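Local atomic coordinates of beta-galactosidase (Trichoderma reesei, PDB entry 3OG2), a protein that probably hydrolyses terminal non-reducing beta-D-galactose residues of beta-D-galactosides, as a glycosylated member of glycoside hydrolase family 35. Residues R537-L542 / V546-D551. Numbering follows the deposited sequence. Where two conformers were deposited one is given.
Sequences RQVVQL and VIYMVD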
loop_
_atom_site.group_PDB
_atom_site.type_symbol
_atom_site.label_atom_id
_atom_site.label_comp_id
_atom_site.label_asym_id
_atom_site.label_seq_id
_atom_site.Cartn_x
_atom_site.Cartn_y
_atom_site.Cartn_z
ATOM N N ARG A 537 -33.103 8.608 -9.760
ATOM C CA ARG A 537 -32.688 7.939 -10.969
ATOM C C ARG A 537 -33.713 8.112 -12.088
ATOM O O ARG A 537 -34.932 8.117 -11.853
ATOM C CB ARG A 537 -32.541 6.426 -10.626
ATOM C CG ARG A 537 -32.132 5.615 -11.834
ATOM C CD ARG A 537 -31.664 4.203 -11.484
ATOM N NE ARG A 537 -32.874 3.394 -11.167
ATOM C CZ ARG A 537 -32.755 2.155 -10.681
ATOM N NH1 ARG A 537 -31.555 1.598 -10.440
ATOM N NH2 ARG A 537 -33.820 1.434 -10.409
ATOM N N GLN A 538 -33.256 8.263 -13.322
ATOM C CA GLN A 538 -34.111 8.226 -14.480
ATOM C C GLN A 538 -33.845 6.903 -15.231
ATOM O O GLN A 538 -32.687 6.466 -15.302
ATOM C CB GLN A 538 -33.817 9.383 -15.447
ATOM C CG GLN A 538 -33.632 10.727 -14.769
ATOM C CD GLN A 538 -34.895 11.230 -14.103
ATOM O OE1 GLN A 538 -35.864 11.539 -14.850
ATOM N NE2 GLN A 538 -34.898 11.381 -12.766
ATOM N N VAL A 539 -34.880 6.299 -15.784
ATOM C CA VAL A 539 -34.671 5.054 -16.519
ATOM C C VAL A 539 -35.539 5.156 -17.764
ATOM O O VAL A 539 -36.729 5.457 -17.663
ATOM C CB VAL A 539 -35.055 3.796 -15.717
ATOM C CG1 VAL A 539 -34.810 2.504 -16.530
ATOM C CG2 VAL A 539 -34.299 3.708 -14.400
ATOM N N VAL A 540 -34.957 4.873 -18.914
ATOM C CA VAL A 540 -35.656 4.859 -20.185
ATOM C C VAL A 540 -35.337 3.559 -20.926
ATOM O O VAL A 540 -34.190 3.094 -20.926
ATOM C CB VAL A 540 -35.266 6.075 -21.072
ATOM C CG1 VAL A 540 -35.921 5.965 -22.461
ATOM C CG2 VAL A 540 -35.640 7.369 -20.369
ATOM N N GLN A 541 -36.358 2.987 -21.544
ATOM C CA GLN A 541 -36.205 1.799 -22.372
ATOM C C GLN A 541 -36.374 2.172 -23.850
ATOM O O GLN A 541 -37.359 2.821 -24.226
ATOM C CB GLN A 541 -37.255 0.755 -22.000
ATOM C CG GLN A 541 -37.096 -0.462 -22.916
ATOM C CD GLN A 541 -38.020 -1.582 -22.514
ATOM O OE1 GLN A 541 -38.852 -1.346 -21.638
ATOM N NE2 GLN A 541 -37.893 -2.758 -23.135
ATOM N N LEU A 542 -35.399 1.812 -24.669
ATOM C CA LEU A 542 -35.413 1.997 -26.111
ATOM C C LEU A 542 -35.294 0.640 -26.780
ATOM O O LEU A 542 -34.211 0.072 -26.918
ATOM C CB LEU A 542 -34.291 2.919 -26.579
ATOM C CG LEU A 542 -34.082 4.258 -25.873
ATOM C CD1 LEU A 542 -32.844 4.954 -26.423
ATOM C CD2 LEU A 542 -35.314 5.134 -26.010
ATOM N N VAL A 546 -31.944 -0.640 -22.115
ATOM C CA VAL A 546 -32.444 0.063 -20.929
ATOM C C VAL A 546 -31.302 0.899 -20.377
ATOM O O VAL A 546 -30.229 0.361 -20.124
ATOM C CB VAL A 546 -32.943 -0.917 -19.878
ATOM C CG1 VAL A 546 -33.443 -0.086 -18.707
ATOM C CG2 VAL A 546 -33.997 -1.840 -20.492
ATOM N N ILE A 547 -31.554 2.207 -20.274
ATOM C CA ILE A 547 -30.527 3.115 -19.768
ATOM C C ILE A 547 -30.938 3.611 -18.377
ATOM O O ILE A 547 -32.052 4.130 -18.236
ATOM C CB ILE A 547 -30.242 4.291 -20.718
ATOM C CG1 ILE A 547 -30.132 3.831 -22.171
ATOM C CG2 ILE A 547 -28.978 5.000 -20.247
ATOM C CD1 ILE A 547 -31.326 4.161 -23.062
ATOM N N TYR A 548 -30.022 3.411 -17.438
ATOM C CA TYR A 548 -30.177 3.901 -16.066
ATOM C C TYR A 548 -29.325 5.128 -15.938
ATOM O O TYR A 548 -28.099 5.059 -16.183
ATOM C CB TYR A 548 -29.723 2.830 -15.084
ATOM C CG TYR A 548 -30.534 1.560 -15.106
ATOM C CD1 TYR A 548 -30.391 0.634 -16.144
ATOM C CD2 TYR A 548 -31.446 1.234 -14.115
ATOM C CE1 TYR A 548 -31.119 -0.534 -16.188
ATOM C CE2 TYR A 548 -32.192 0.051 -14.154
ATOM C CZ TYR A 548 -32.036 -0.832 -15.199
ATOM O OH TYR A 548 -32.745 -2.022 -15.236
ATOM N N MET A 549 -29.929 6.267 -15.586
ATOM C CA MET A 549 -29.259 7.567 -15.533
ATOM C C MET A 549 -29.203 8.006 -14.079
ATOM O O MET A 549 -30.284 8.299 -13.527
ATOM C CB MET A 549 -30.036 8.552 -16.380
ATOM C CG MET A 549 -29.881 8.287 -17.895
ATOM S SD MET A 549 -31.233 9.073 -18.821
ATOM C CE MET A 549 -32.404 7.730 -18.770
ATOM N N VAL A 550 -28.035 8.068 -13.475
ATOM C CA VAL A 550 -27.924 8.340 -12.058
ATOM C C VAL A 550 -26.950 9.489 -11.786
ATOM O O VAL A 550 -26.190 9.897 -12.669
ATOM C CB VAL A 550 -27.452 7.081 -11.290
ATOM C CG1 VAL A 550 -28.495 5.971 -11.436
ATOM C CG2 VAL A 550 -26.078 6.606 -11.754
ATOM N N ASP A 551 -26.972 9.992 -10.535
ATOM C CA ASP A 551 -25.905 10.937 -10.199
ATOM C C ASP A 551 -24.705 10.154 -9.704
ATOM O O ASP A 551 -24.704 8.944 -9.391
ATOM C CB ASP A 551 -26.390 11.979 -9.216
ATOM C CG ASP A 551 -26.669 11.455 -7.830
ATOM O OD1 ASP A 551 -26.836 10.226 -7.643
ATOM O OD2 ASP A 551 -26.786 12.328 -6.939
#
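Arg537 passes beside Val550 and Tyr548 on its way to two carboxylates, a worked example of how the apolar stem of an arginine can pack on a beta hairpin while its charge is used elsewhere. CB is 4.1 Å from Met549 O. CG, anti to the backbone N (chi1 179°), lies close to both that oxygen and Val550 CG1, which CD approaches at 3.6 Å; CD also lies in the plane of the Tyr548 ring, at its edge. A bend at chi3 (76°) then carries NE, CZ and NH1 past Tyr548 CD2, which sits over one face of the guanidinium, with NH1 to CD2 at 3.7 Å and the two planes steeply inclined at 73°. Beyond the hairpin, NE pairs with Glu513 and NH1 with Glu613 in salt bridges. With only an alanine at this position, Val550 CG1 and the Tyr548 edge would probably lose their apolar contact, and Glu513 and Glu613 the positive charge that this arginine gives both.

Val539 divides its methyls: CG2 reaches Tyr548 CD2 at 3.8 Å, while CG1 lies above the rim of that ring's face and meets Val546 CG1 at 3.6 Å. On the other side of the sheet, the Met549 chain bends at its thioether to bring CE within 3.6 Å of Val540 CG2. Two hydrogen-bonded pairs, Gln538 with Met549 and Val540 with Ile547, fix the antiparallel register.

The hairpin belongs to domain 2 of the beta-galactosidase, away from the galactose site, and lies within a five-stranded mixed sheet, between strand 510-513 beside 538-542 and strand 481-487 beside 546-551, while Val540, Leu542 and Met549 pack against strand 527-532 of the neighbouring antiparallel sheet.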